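Local coordinates for glycosyl hydrolase family 2, TIM barrel domain protein (Parabacteroides merdae ATCC 43184, PDB 6DXU) that probably hydrolyses terminal beta-D-glucuronides, as a gut bacterial beta-glucuronidase of glycoside hydrolase family 2, at residues Y86-G91 / P178-D183; D399-Q404 / N435-F440. One frame throughout, in Å; residues are numbered along the deposited sequence.

Contact 1 (Y86-G91 / P178-D183); sequences YYEGPG and PSDLAD. With NA (sodium ion), chain O.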
loop_
_atom_site.group_PDB
_atom_site.type_symbol
_atom_site.label_atom_id
_atom_site.label_comp_id
_atom_site.label_asym_id
_atom_site.label_seq_id
_atom_site.Cartn_x
_atom_site.Cartn_y
_atom_site.Cartn_z
ATOM N N TYR D 86 11.924 -5.275 -31.215
ATOM C CA TYR D 86 12.967 -5.359 -30.198
ATOM C C TYR D 86 12.363 -5.582 -28.813
ATOM O O TYR D 86 11.249 -5.151 -28.511
ATOM C CB TYR D 86 13.855 -4.109 -30.210
ATOM C CG TYR D 86 13.364 -2.856 -29.504
ATOM C CD1 TYR D 86 12.269 -2.131 -29.973
ATOM C CD2 TYR D 86 14.061 -2.348 -28.400
ATOM C CE1 TYR D 86 11.844 -0.948 -29.312
ATOM C CE2 TYR D 86 13.668 -1.178 -27.762
ATOM C CZ TYR D 86 12.565 -0.474 -28.221
ATOM O OH TYR D 86 12.197 0.694 -27.571
ATOM N N TYR D 87 13.119 -6.276 -27.966
ATOM C CA TYR D 87 12.609 -6.711 -26.674
ATOM C C TYR D 87 12.535 -5.542 -25.703
ATOM O O TYR D 87 13.546 -4.881 -25.437
ATOM C CB TYR D 87 13.506 -7.800 -26.095
ATOM C CG TYR D 87 13.073 -8.272 -24.722
ATOM C CD1 TYR D 87 11.907 -9.019 -24.552
ATOM C CD2 TYR D 87 13.839 -7.982 -23.591
ATOM C CE1 TYR D 87 11.523 -9.467 -23.288
ATOM C CE2 TYR D 87 13.462 -8.418 -22.326
ATOM C CZ TYR D 87 12.300 -9.160 -22.185
ATOM O OH TYR D 87 11.925 -9.601 -20.933
ATOM N N GLU D 88 11.349 -5.319 -25.148
ATOM C CA GLU D 88 11.123 -4.355 -24.078
ATOM C C GLU D 88 10.499 -5.126 -22.919
ATOM O O GLU D 88 9.308 -5.452 -22.939
ATOM C CB GLU D 88 10.234 -3.218 -24.569
ATOM C CG GLU D 88 10.944 -2.307 -25.586
ATOM C CD GLU D 88 10.083 -1.116 -25.978
ATOM O OE1 GLU D 88 9.285 -1.231 -26.946
ATOM O OE2 GLU D 88 10.186 -0.084 -25.285
ATOM N N GLY D 89 11.301 -5.433 -21.906
ATOM C CA GLY D 89 10.822 -6.257 -20.826
ATOM C C GLY D 89 11.916 -6.446 -19.797
ATOM O O GLY D 89 12.962 -5.798 -19.849
ATOM N N PRO D 90 11.683 -7.321 -18.832
ATOM C CA PRO D 90 12.685 -7.553 -17.790
ATOM C C PRO D 90 13.765 -8.539 -18.220
ATOM O O PRO D 90 13.592 -9.378 -19.107
ATOM C CB PRO D 90 11.857 -8.120 -16.627
ATOM C CG PRO D 90 10.683 -8.777 -17.292
ATOM C CD PRO D 90 10.381 -7.942 -18.516
ATOM N N GLY D 91 14.912 -8.407 -17.572
ATOM C CA GLY D 91 15.994 -9.355 -17.745
ATOM C C GLY D 91 16.870 -9.292 -16.522
ATOM O O GLY D 91 16.865 -8.298 -15.788
ATOM N N PRO D 178 11.912 8.053 -21.580
ATOM C CA PRO D 178 11.281 8.635 -22.775
ATOM C C PRO D 178 10.056 7.861 -23.269
ATOM O O PRO D 178 9.757 6.767 -22.783
ATOM C CB PRO D 178 12.386 8.537 -23.833
ATOM C CG PRO D 178 13.117 7.292 -23.459
ATOM C CD PRO D 178 13.108 7.264 -21.937
ATOM N N SER D 179 9.384 8.444 -24.256
ATOM C CA SER D 179 8.207 7.854 -24.879
ATOM C C SER D 179 8.603 6.859 -25.960
ATOM O O SER D 179 9.555 7.089 -26.718
ATOM C CB SER D 179 7.351 8.960 -25.501
ATOM O OG SER D 179 6.366 8.416 -26.363
ATOM N N ASP D 180 7.842 5.765 -26.062
ATOM C CA ASP D 180 8.020 4.831 -27.169
ATOM C C ASP D 180 7.634 5.431 -28.512
ATOM O O ASP D 180 7.826 4.778 -29.539
ATOM C CB ASP D 180 7.206 3.543 -26.915
ATOM C CG ASP D 180 7.888 2.622 -25.901
ATOM O OD1 ASP D 180 8.953 2.057 -26.235
ATOM O OD2 ASP D 180 7.389 2.496 -24.768
ATOM N N LEU D 181 7.076 6.642 -28.542
ATOM C CA LEU D 181 6.909 7.316 -29.826
ATOM C C LEU D 181 8.231 7.836 -30.372
ATOM O O LEU D 181 8.298 8.230 -31.539
ATOM C CB LEU D 181 5.922 8.480 -29.689
ATOM C CG LEU D 181 4.516 8.075 -29.231
ATOM C CD1 LEU D 181 3.665 9.308 -28.947
ATOM C CD2 LEU D 181 3.840 7.208 -30.270
ATOM N N ALA D 182 9.271 7.855 -29.551
ATOM C CA ALA D 182 10.538 8.441 -29.951
ATOM C C ALA D 182 11.203 7.599 -31.038
ATOM O O ALA D 182 10.947 6.396 -31.185
ATOM C CB ALA D 182 11.470 8.583 -28.745
ATOM N N ASP D 183 12.049 8.270 -31.821
ATOM C CA ASP D 183 12.795 7.701 -32.951
ATOM C C ASP D 183 14.118 7.087 -32.508
ATOM O O ASP D 183 15.153 7.289 -33.149
ATOM C CB ASP D 183 13.009 8.793 -34.002
ATOM C CG ASP D 183 13.590 8.267 -35.334
ATOM O OD1 ASP D 183 13.303 7.113 -35.737
ATOM O OD2 ASP D 183 14.355 9.025 -35.973
HETATM NA NA NA O . 7.767 5.550 -21.905
HETATM O O HOH W 1 10.183 1.983 -28.576
HETATM O O HOH W 2 6.097 5.646 -23.682
HETATM O O HOH W 3 8.478 3.347 -22.410
#

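Contact 2 (D399-Q404 / N435-F440); sequences DVYKKQ and NDFNTF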
loop_
_atom_site.group_PDB
_atom_site.type_symbol
_atom_site.label_atom_id
_atom_site.label_comp_id
_atom_site.label_asym_id
_atom_site.label_seq_id
_atom_site.Cartn_x
_atom_site.Cartn_y
_atom_site.Cartn_z
ATOM N N ASP D 399 1.962 11.971 -11.746
ATOM C CA ASP D 399 2.928 12.429 -10.747
ATOM C C ASP D 399 4.253 11.686 -10.841
ATOM O O ASP D 399 5.313 12.289 -10.640
ATOM C CB ASP D 399 2.359 12.307 -9.340
ATOM C CG ASP D 399 1.316 13.372 -9.033
ATOM O OD1 ASP D 399 1.289 14.416 -9.721
ATOM O OD2 ASP D 399 0.518 13.160 -8.093
ATOM N N VAL D 400 4.218 10.379 -11.115
ATOM C CA VAL D 400 5.461 9.605 -11.185
ATOM C C VAL D 400 6.302 10.033 -12.387
ATOM O O VAL D 400 7.528 10.195 -12.292
ATOM C CB VAL D 400 5.135 8.100 -11.216
ATOM C CG1 VAL D 400 6.391 7.268 -11.452
ATOM C CG2 VAL D 400 4.441 7.684 -9.923
ATOM N N TYR D 401 5.651 10.216 -13.536
ATOM C CA TYR D 401 6.306 10.726 -14.742
ATOM C C TYR D 401 7.013 12.052 -14.455
ATOM O O TYR D 401 8.195 12.229 -14.769
ATOM C CB TYR D 401 5.215 10.876 -15.809
ATOM C CG TYR D 401 5.530 11.390 -17.204
ATOM C CD1 TYR D 401 5.313 10.580 -18.320
ATOM C CD2 TYR D 401 5.926 12.706 -17.416
ATOM C CE1 TYR D 401 5.531 11.050 -19.610
ATOM C CE2 TYR D 401 6.148 13.186 -18.693
ATOM C CZ TYR D 401 5.942 12.363 -19.789
ATOM O OH TYR D 401 6.166 12.848 -21.058
ATOM N N LYS D 402 6.295 12.991 -13.845
ATOM C CA LYS D 402 6.876 14.293 -13.538
ATOM C C LYS D 402 8.006 14.172 -12.528
ATOM O O LYS D 402 9.052 14.818 -12.674
ATOM C CB LYS D 402 5.791 15.224 -13.007
ATOM C CG LYS D 402 4.821 15.725 -14.060
ATOM C CD LYS D 402 3.838 16.668 -13.373
ATOM C CE LYS D 402 2.525 16.744 -14.078
ATOM N NZ LYS D 402 1.677 15.614 -13.708
ATOM N N LYS D 403 7.826 13.340 -11.503
ATOM C CA LYS D 403 8.901 13.186 -10.528
ATOM C C LYS D 403 10.144 12.635 -11.206
ATOM O O LYS D 403 11.264 13.064 -10.911
ATOM C CB LYS D 403 8.465 12.274 -9.380
ATOM C CG LYS D 403 7.622 12.975 -8.321
ATOM C CD LYS D 403 7.169 12.005 -7.233
ATOM C CE LYS D 403 6.168 12.657 -6.280
ATOM N NZ LYS D 403 5.548 11.645 -5.366
ATOM N N GLN D 404 9.961 11.717 -12.164
ATOM C CA GLN D 404 11.112 11.195 -12.893
ATOM C C GLN D 404 11.811 12.289 -13.690
ATOM O O GLN D 404 13.045 12.356 -13.708
ATOM C CB GLN D 404 10.696 10.057 -13.832
ATOM C CG GLN D 404 11.898 9.520 -14.615
ATOM C CD GLN D 404 11.529 8.645 -15.802
ATOM O OE1 GLN D 404 10.354 8.461 -16.123
ATOM N NE2 GLN D 404 12.546 8.109 -16.467
ATOM N N ASN D 435 -0.178 11.847 -28.087
ATOM C CA ASN D 435 -0.816 10.536 -28.213
ATOM C C ASN D 435 -0.220 9.435 -27.332
ATOM O O ASN D 435 -0.592 8.268 -27.486
ATOM C CB ASN D 435 -0.846 10.046 -29.669
ATOM C CG ASN D 435 -2.023 9.116 -29.934
ATOM O OD1 ASN D 435 -3.031 9.156 -29.218
ATOM N ND2 ASN D 435 -1.888 8.255 -30.934
ATOM N N ASP D 436 0.648 9.760 -26.374
ATOM C CA ASP D 436 0.871 8.751 -25.336
ATOM C C ASP D 436 -0.248 8.737 -24.295
ATOM O O ASP D 436 -0.295 7.830 -23.451
ATOM C CB ASP D 436 2.219 8.956 -24.636
ATOM C CG ASP D 436 3.335 8.102 -25.246
ATOM O OD1 ASP D 436 3.082 7.416 -26.257
ATOM O OD2 ASP D 436 4.468 8.113 -24.714
ATOM N N PHE D 437 -1.159 9.706 -24.350
ATOM C CA PHE D 437 -2.279 9.808 -23.428
ATOM C C PHE D 437 -3.530 10.169 -24.220
ATOM O O PHE D 437 -3.445 10.681 -25.337
ATOM C CB PHE D 437 -1.998 10.858 -22.332
ATOM C CG PHE D 437 -0.687 10.646 -21.642
ATOM C CD1 PHE D 437 -0.615 9.860 -20.499
ATOM C CD2 PHE D 437 0.488 11.166 -22.179
ATOM C CE1 PHE D 437 0.608 9.629 -19.887
ATOM C CE2 PHE D 437 1.706 10.939 -21.564
ATOM C CZ PHE D 437 1.767 10.168 -20.429
ATOM N N ASN D 438 -4.697 9.907 -23.630
ATOM C CA ASN D 438 -5.938 10.245 -24.319
ATOM C C ASN D 438 -6.281 11.726 -24.228
ATOM O O ASN D 438 -7.339 12.127 -24.722
ATOM C CB ASN D 438 -7.115 9.420 -23.780
ATOM C CG ASN D 438 -7.520 9.812 -22.367
ATOM O OD1 ASN D 438 -6.744 10.401 -21.615
ATOM N ND2 ASN D 438 -8.755 9.479 -22.001
ATOM N N THR D 439 -5.444 12.541 -23.594
ATOM C CA THR D 439 -5.595 13.988 -23.635
ATOM C C THR D 439 -4.242 14.603 -23.941
ATOM O O THR D 439 -3.201 13.984 -23.728
ATOM C CB THR D 439 -6.115 14.574 -22.315
ATOM O OG1 THR D 439 -5.196 14.261 -21.264
ATOM C CG2 THR D 439 -7.484 14.009 -21.968
ATOM N N PHE D 440 -4.272 15.838 -24.442
ATOM C CA PHE D 440 -3.070 16.629 -24.676
ATOM C C PHE D 440 -3.408 18.048 -24.249
ATOM O O PHE D 440 -4.274 18.687 -24.856
ATOM C CB PHE D 440 -2.644 16.577 -26.143
ATOM C CG PHE D 440 -1.309 17.221 -26.418
ATOM C CD1 PHE D 440 -0.143 16.470 -26.397
ATOM C CD2 PHE D 440 -1.222 18.575 -26.709
ATOM C CE1 PHE D 440 1.094 17.063 -26.671
ATOM C CE2 PHE D 440 0.009 19.175 -26.977
ATOM C CZ PHE D 440 1.165 18.414 -26.958
#

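Contact 1 (Y86-G91 / P178-D183)
Glu88 and Asp180 meet carboxylate to carboxylate, with Glu88 OE2 only 2.6 Å from Asp180 OD1 and the two planes turned 64° apart. Two oxygens this close probably share a proton held by one of the acids. Glu88 spans the gap with an extended chain (chi2 -175°), and its CG lies 3.5 Å above the Tyr86 ring plane, offset toward the rim. A water in the plane of that ring, at its edge, joins the same cluster: it lies 2.6 Å from Tyr86 OH and donates to Asp180 OD1 over another 2.6 Å. Farther out, Arg172 forms a salt bridge with Glu88 OE1 and the backbone N of Ile186 is hydrogen-bonded to Tyr86 OH. An alanine in place of Glu88 would probably leave Arg172 without this carboxylate mate and open a gap between the Tyr86 ring and Asp180.

The other oxygen, Asp180 OD2, accepts at 2.7 Å from a water bound to sodium, and Asp180 N donates to a second sodium-bound water. Pro178 O binds the ion directly at 2.5 Å, alongside Asp173 O and Met176 O. Next along the chain from Pro178, Ser179 OG accepts from Leu181 N in an ST turn at the start of a type I beta turn. Asp180 is thus a second-shell residue of a loop sodium site in the family 2 sugar-binding domain.

Contact 2 (D399-Q404 / N435-F440)
Just ahead of Phe437, the residue that meets Tyr401 in this contact, NH1 of Arg52 of the second subunit is gripped twice, by a salt bridge to Asp436 OD1 and a hydrogen bond to Asn435 O. Asp436 OD2 is probably hydrogen-bonded to Ser179 OG of the same chain, so both carboxylate oxygens have a partner, and the residues just before Phe437 are held both to the second subunit and to the 178-183 loop.

Between the segments themselves the meeting is purely aromatic. Phe437 CZ approaches the Tyr401 ring beside its CD1–CE1 bond, 4.0 Å from Tyr401 CE1 and 4.1 Å from Tyr401 CD1, while Tyr401 CE1 lies at the edge of the Phe437 ring, near its plane. With planes 71° apart and ring centroids separated by 6.0 Å, the pair is an offset edge-to-face stack in which Phe437 supplies the edge. Both side chains reach far for it: the nearest CA atoms, Tyr401 CA and Asp436 CA, are 12.1 Å apart. Tyr401 holds its CG anti to the backbone N (chi1 180°), which carries the ring out from the helix toward the 435-440 loop, and Phe437 extends a single ring corner from the other side.

Helix 399-416 links the parallel strands 384-388 and 422-429 in a beta-alpha-beta crossover, and 435-440 belongs to the loop that follows the second of them. The stack therefore joins the first turn of the helix to a neighbouring beta-to-alpha loop on the rim of the TIM barrel.

Contact 1 is buried and contact 2 only partly so, farther from the centre of the chain; their centres are about 16 Å apart. The first lies wholly in the sugar-binding domain and joins two of its loops through a carboxylate pair and a bridging water, with a sodium ion held on the 178-183 side, whereas the second lies in the TIM barrel domain and relies on two rings without a polar bond across it. They share no segment, yet 178-183 and 435-440 touch: besides the polar link through Asp436, Leu181 CD1 packs 3.3 Å from Asp436 OD1. The two domains thus meet at this point, and both contacts also border the second subunit, placing the domain junction beside the subunit interface.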